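PDB 4ZOY: Sqt1 from Chaetomium thermophilum, which probably acts as a dedicated chaperone that captures a newly made ribosomal protein, Rpl10 (uL16) in its yeast relative, during translation and protects it for ribosome assembly. Local coordinates for residues 272-277 with 318-323; 22-27 with 95-100. All blocks are in the same frame, centred on the assembly; numbering follows the deposited sequence. Where two conformers were deposited one is given.

Contact 1: residues 272-277 with 318-323; sequences QIKIVG and GTILAS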
loop_
_atom_site.group_PDB
_atom_site.type_symbol
_atom_site.label_atom_id
_atom_site.label_comp_id
_atom_site.label_asym_id
_atom_site.label_seq_id
_atom_site.Cartn_x
_atom_site.Cartn_y
_atom_site.Cartn_z
ATOM N N GLN A 272 6.688 -9.041 -15.025
ATOM C CA GLN A 272 5.493 -8.951 -15.862
ATOM C C GLN A 272 4.417 -8.076 -15.249
ATOM O O GLN A 272 4.196 -8.091 -14.032
ATOM C CB GLN A 272 4.917 -10.329 -16.139
ATOM C CG GLN A 272 5.811 -11.186 -17.029
ATOM C CD GLN A 272 5.067 -12.364 -17.617
ATOM O OE1 GLN A 272 4.232 -12.201 -18.514
ATOM N NE2 GLN A 272 5.350 -13.553 -17.109
ATOM N N ILE A 273 3.774 -7.309 -16.119
ATOM C CA ILE A 273 2.635 -6.482 -15.763
ATOM C C ILE A 273 1.526 -6.754 -16.767
ATOM O O ILE A 273 1.784 -6.844 -17.964
ATOM C CB ILE A 273 2.978 -4.985 -15.782
ATOM C CG1 ILE A 273 4.101 -4.676 -14.794
ATOM C CG2 ILE A 273 1.738 -4.147 -15.458
ATOM C CD1 ILE A 273 4.744 -3.346 -15.006
ATOM N N LYS A 274 0.296 -6.907 -16.288
ATOM C CA LYS A 274 -0.864 -7.040 -17.169
ATOM C C LYS A 274 -1.848 -5.917 -16.885
ATOM O O LYS A 274 -2.102 -5.601 -15.720
ATOM C CB LYS A 274 -1.559 -8.390 -16.980
ATOM C CG LYS A 274 -0.686 -9.613 -17.206
ATOM C CD LYS A 274 -0.455 -9.834 -18.687
ATOM C CE LYS A 274 0.484 -11.003 -18.936
ATOM N NZ LYS A 274 0.595 -11.278 -20.412
ATOM N N ILE A 275 -2.393 -5.321 -17.944
ATOM C CA ILE A 275 -3.420 -4.282 -17.842
ATOM C C ILE A 275 -4.756 -4.885 -18.270
ATOM O O ILE A 275 -4.869 -5.397 -19.383
ATOM C CB ILE A 275 -3.103 -3.057 -18.726
ATOM C CG1 ILE A 275 -1.670 -2.573 -18.480
ATOM C CG2 ILE A 275 -4.112 -1.937 -18.465
ATOM C CD1 ILE A 275 -1.367 -2.184 -17.027
ATOM N N VAL A 276 -5.755 -4.823 -17.388
ATOM C CA VAL A 276 -7.051 -5.460 -17.626
ATOM C C VAL A 276 -8.167 -4.434 -17.500
ATOM O O VAL A 276 -8.158 -3.601 -16.596
ATOM C CB VAL A 276 -7.298 -6.617 -16.637
ATOM C CG1 VAL A 276 -8.665 -7.248 -16.862
ATOM C CG2 VAL A 276 -6.213 -7.675 -16.772
ATOM N N GLY A 277 -9.130 -4.479 -18.417
ATOM C CA GLY A 277 -10.244 -3.549 -18.357
ATOM C C GLY A 277 -11.256 -3.868 -17.262
ATOM O O GLY A 277 -11.504 -5.034 -16.938
ATOM N N GLY A 318 -12.488 -7.283 -18.450
ATOM C CA GLY A 318 -11.851 -8.576 -18.365
ATOM C C GLY A 318 -10.922 -8.908 -19.515
ATOM O O GLY A 318 -10.362 -9.998 -19.561
ATOM N N THR A 319 -10.767 -7.985 -20.448
ATOM C CA THR A 319 -9.835 -8.237 -21.537
ATOM C C THR A 319 -8.477 -7.643 -21.198
ATOM O O THR A 319 -8.366 -6.665 -20.442
ATOM C CB THR A 319 -10.327 -7.667 -22.879
ATOM O OG1 THR A 319 -10.312 -6.241 -22.829
ATOM C CG2 THR A 319 -11.744 -8.154 -23.182
ATOM N N ILE A 320 -7.442 -8.259 -21.748
ATOM C CA ILE A 320 -6.083 -7.785 -21.563
ATOM C C ILE A 320 -5.796 -6.678 -22.560
ATOM O O ILE A 320 -5.785 -6.912 -23.777
ATOM C CB ILE A 320 -5.061 -8.909 -21.751
ATOM C CG1 ILE A 320 -5.457 -10.152 -20.949
ATOM C CG2 ILE A 320 -3.670 -8.413 -21.397
ATOM C CD1 ILE A 320 -5.536 -9.939 -19.470
ATOM N N LEU A 321 -5.510 -5.495 -22.079
ATOM C CA LEU A 321 -5.337 -4.340 -22.915
ATOM C C LEU A 321 -3.861 -4.067 -23.222
ATOM O O LEU A 321 -3.562 -3.396 -24.138
ATOM C CB LEU A 321 -5.945 -3.117 -22.227
ATOM C CG LEU A 321 -7.447 -3.211 -21.955
ATOM C CD1 LEU A 321 -7.934 -2.079 -21.076
ATOM C CD2 LEU A 321 -8.231 -3.223 -23.248
ATOM N N ALA A 322 -2.994 -4.576 -22.374
ATOM C CA ALA A 322 -1.566 -4.455 -22.541
ATOM C C ALA A 322 -0.850 -5.422 -21.625
ATOM O O ALA A 322 -1.399 -5.839 -20.693
ATOM C CB ALA A 322 -1.100 -3.043 -22.283
ATOM N N SER A 323 0.322 -5.861 -22.148
ATOM C CA SER A 323 1.193 -6.719 -21.361
ATOM C C SER A 323 2.578 -6.103 -21.394
ATOM O O SER A 323 3.019 -5.636 -22.438
ATOM C CB SER A 323 1.230 -8.149 -21.908
ATOM O OG SER A 323 -0.024 -8.790 -21.758
#
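Val276 and Ile320 meet on one face of an antiparallel strand pair, their side chains crossing obliquely. With CG1 of Val276 anti to the backbone N (chi1 178°), its other methyl, CG2, is set beside that nitrogen and touches CD1 of Ile320 at 3.6 Å. CG1 of Val276 instead meets CA of Gly318, 3.8 Å away, and the carbonyl oxygen of Thr319. On the opposite face Ile275 CG1 rests on the Ala322 methyl CB (3.9 Å), and the side chain also packs on Phe361. These are the two outer strands of a four-stranded WD40 propeller blade, 320-324 being its outermost strand. Val276 also packs on Val237 and Leu239 of the preceding blade, and Ile275 on Leu343 of the following one. A beta bulge shifts the register between Ile275 and Val276. Leu321 is the extra residue, and its backbone bends (psi -22°) as its N-H reaches Ile275 O at 2.8 Å. Its CD1 lies 3.8 Å from the backbone N of Gly277. Ile275 N bonds to Ala322 O on the near side of the bulge; beyond it, Gly277 N reaches Thr319 O in the carbonyl plane. Gly318, whose backbone angles call for glycine, directs its N to Gly277 O from above the carbonyl plane, at 2.9 Å. The Lys274 chain bends at chi2 (-75°), which sets CD close to Ser323; NZ bonds to Arg245 O. A further bond from NZ to Ser323 OG is doubtful, because that serine has two conformers.

Contact 2: residues 22-27 with 95-100; sequences AQHPLY and LTFTLP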
loop_
_atom_site.group_PDB
_atom_site.type_symbol
_atom_site.label_atom_id
_atom_site.label_comp_id
_atom_site.label_asym_id
_atom_site.label_seq_id
_atom_site.Cartn_x
_atom_site.Cartn_y
_atom_site.Cartn_z
ATOM N N ALA A 22 0.669 3.101 9.144
ATOM C CA ALA A 22 -0.550 3.758 8.700
ATOM C C ALA A 22 -0.562 5.190 9.194
ATOM O O ALA A 22 0.041 5.509 10.223
ATOM C CB ALA A 22 -1.768 3.012 9.190
ATOM N N GLN A 23 -1.247 6.051 8.452
ATOM C CA GLN A 23 -1.295 7.472 8.734
ATOM C C GLN A 23 -2.745 7.906 8.825
ATOM O O GLN A 23 -3.580 7.455 8.042
ATOM C CB GLN A 23 -0.562 8.247 7.641
ATOM C CG GLN A 23 -0.447 9.738 7.881
ATOM C CD GLN A 23 0.514 10.363 6.905
ATOM O OE1 GLN A 23 0.534 10.000 5.731
ATOM N NE2 GLN A 23 1.362 11.260 7.394
ATOM N N HIS A 24 -3.058 8.748 9.797
ATOM C CA HIS A 24 -4.420 9.246 9.948
ATOM C C HIS A 24 -4.790 10.116 8.740
ATOM O O HIS A 24 -3.996 10.950 8.314
ATOM C CB HIS A 24 -4.539 10.035 11.252
ATOM C CG HIS A 24 -5.949 10.307 11.676
ATOM N ND1 HIS A 24 -6.762 11.210 11.027
ATOM C CD2 HIS A 24 -6.680 9.808 12.699
ATOM C CE1 HIS A 24 -7.940 11.245 11.623
ATOM N NE2 HIS A 24 -7.915 10.412 12.647
ATOM N N PRO A 25 -5.988 9.911 8.166
ATOM C CA PRO A 25 -6.302 10.625 6.916
ATOM C C PRO A 25 -6.536 12.126 7.084
ATOM O O PRO A 25 -6.432 12.855 6.099
ATOM C CB PRO A 25 -7.587 9.937 6.430
ATOM C CG PRO A 25 -8.198 9.359 7.646
ATOM C CD PRO A 25 -7.020 8.917 8.499
ATOM N N LEU A 26 -6.841 12.568 8.297
ATOM C CA LEU A 26 -7.068 13.991 8.554
ATOM C C LEU A 26 -5.876 14.657 9.232
ATOM O O LEU A 26 -5.635 15.850 9.051
ATOM C CB LEU A 26 -8.305 14.189 9.423
ATOM C CG LEU A 26 -9.615 13.595 8.924
ATOM C CD1 LEU A 26 -10.736 13.950 9.887
ATOM C CD2 LEU A 26 -9.930 14.068 7.513
ATOM N N TYR A 27 -5.139 13.878 10.020
ATOM C CA TYR A 27 -4.061 14.419 10.840
ATOM C C TYR A 27 -2.766 13.669 10.542
ATOM O O TYR A 27 -2.489 12.627 11.147
ATOM C CB TYR A 27 -4.427 14.320 12.322
ATOM C CG TYR A 27 -5.818 14.840 12.602
ATOM C CD1 TYR A 27 -6.125 16.180 12.412
ATOM C CD2 TYR A 27 -6.823 13.993 13.051
ATOM C CE1 TYR A 27 -7.396 16.666 12.655
ATOM C CE2 TYR A 27 -8.100 14.471 13.299
ATOM C CZ TYR A 27 -8.376 15.809 13.100
ATOM O OH TYR A 27 -9.641 16.289 13.346
ATOM N N LEU A 95 -1.531 -2.366 9.027
ATOM C CA LEU A 95 -2.177 -1.318 9.818
ATOM C C LEU A 95 -2.974 -0.416 8.921
ATOM O O LEU A 95 -2.533 -0.096 7.814
ATOM C CB LEU A 95 -1.159 -0.455 10.556
ATOM C CG LEU A 95 -0.462 -1.103 11.741
ATOM C CD1 LEU A 95 0.800 -0.300 12.037
ATOM C CD2 LEU A 95 -1.388 -1.128 12.948
ATOM N N THR A 96 -4.129 0.032 9.396
ATOM C CA THR A 96 -4.810 1.092 8.685
ATOM C C THR A 96 -5.685 1.931 9.611
ATOM O O THR A 96 -6.266 1.425 10.574
ATOM C CB THR A 96 -5.653 0.528 7.523
ATOM O OG1 THR A 96 -6.071 1.602 6.664
ATOM C CG2 THR A 96 -6.845 -0.199 8.046
ATOM N N PHE A 97 -5.710 3.230 9.344
ATOM C CA PHE A 97 -6.762 4.097 9.846
ATOM C C PHE A 97 -7.892 4.030 8.839
ATOM O O PHE A 97 -7.642 4.016 7.635
ATOM C CB PHE A 97 -6.288 5.544 10.011
ATOM C CG PHE A 97 -5.361 5.755 11.175
ATOM C CD1 PHE A 97 -5.864 5.998 12.443
ATOM C CD2 PHE A 97 -3.986 5.734 10.999
ATOM C CE1 PHE A 97 -5.009 6.201 13.522
ATOM C CE2 PHE A 97 -3.123 5.935 12.078
ATOM C CZ PHE A 97 -3.640 6.170 13.333
ATOM N N THR A 98 -9.135 4.003 9.299
ATOM C CA THR A 98 -10.232 3.931 8.346
ATOM C C THR A 98 -10.493 5.259 7.645
ATOM O O THR A 98 -10.129 6.330 8.133
ATOM C CB THR A 98 -11.531 3.453 9.017
ATOM O OG1 THR A 98 -11.810 4.257 10.176
ATOM C CG2 THR A 98 -11.404 1.990 9.419
ATOM N N LEU A 99 -11.099 5.163 6.465
ATOM C CA LEU A 99 -11.604 6.316 5.727
ATOM C C LEU A 99 -13.075 6.494 6.088
ATOM O O LEU A 99 -13.749 5.514 6.413
ATOM C CB LEU A 99 -11.423 6.106 4.222
ATOM C CG LEU A 99 -9.975 6.049 3.733
ATOM C CD1 LEU A 99 -9.933 5.618 2.276
ATOM C CD2 LEU A 99 -9.286 7.408 3.919
ATOM N N PRO A 100 -13.584 7.732 6.035
ATOM C CA PRO A 100 -12.909 8.953 5.584
ATOM C C PRO A 100 -12.142 9.738 6.641
ATOM O O PRO A 100 -11.364 10.610 6.255
ATOM C CB PRO A 100 -14.076 9.805 5.071
ATOM C CG PRO A 100 -15.195 9.429 5.972
ATOM C CD PRO A 100 -15.037 7.944 6.187
HETATM O O HOH W 1 -4.440 4.291 6.954
#
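Ala22 lies beside Thr96, their CA atoms 5.0 Å apart, where two segments run nearly the same way, 20° between their end-to-end directions. The Ala22 methyl CB points into the gap and sits 3.5 Å from the carbonyl oxygen of Leu95, with Thr96 CA and Leu95 CB close by. Phe97 is the main side chain. Its CG lies anti to the carbonyl carbon (chi1 -73°), and the ring packs against residues 22-24: His24 CB stands over the centre of one face as a CH-pi contact, 4.2 Å from the centroid and 3° off the normal, while Ala22 O lies at the edge near the ring plane. The phenylalanine also packs on Ile30 and Ala32 of strand 30-36. His24 CD2 touches Phe97 CD1 at 3.9 Å. The imidazole is held from its own loop: ND1 accepts Leu26 N at 3.1 Å in the ring plane and, well out of that plane, Tyr27 N. Farther along, Pro25 lays CD against Phe97 CB, CG 3.6 Å from Thr98 O, and CB against Leu99 CD2, next to the cis peptide before Pro100. In this propeller, 18-23 and 92-97 are the innermost strands of adjacent blades. A water spans the seam, accepting from Phe97 N at 2.9 Å and giving a weak bond to Gln23 O. Residues 22-27 and 95-100 share no direct hydrogen bond: carbon contacts join the blades, the water serves the buried amide of Phe97, and the two N-H groups at ND1 suggest that His24 is neutral, with its proton on NE2.

In the fold
The two contacts lie on opposite sides of the propeller's centre, about 31 Å apart between centres, and share no strand. Residues 272-277 with 318-323 join strands inside a single blade near the outer rim; residues 22-27 with 95-100 join separate blades close to the central axis. That difference sets their chemistry. Contact 1 is a sheet edge, zipped by backbone hydrogen bonds, with its inner strand buried and its outer strand more exposed. Contact 2 is a seam between sheets, filled by an alanine, an aromatic ring and a proline, its strand part buried and its loop end more exposed. One builds a blade, the other lays blade against blade.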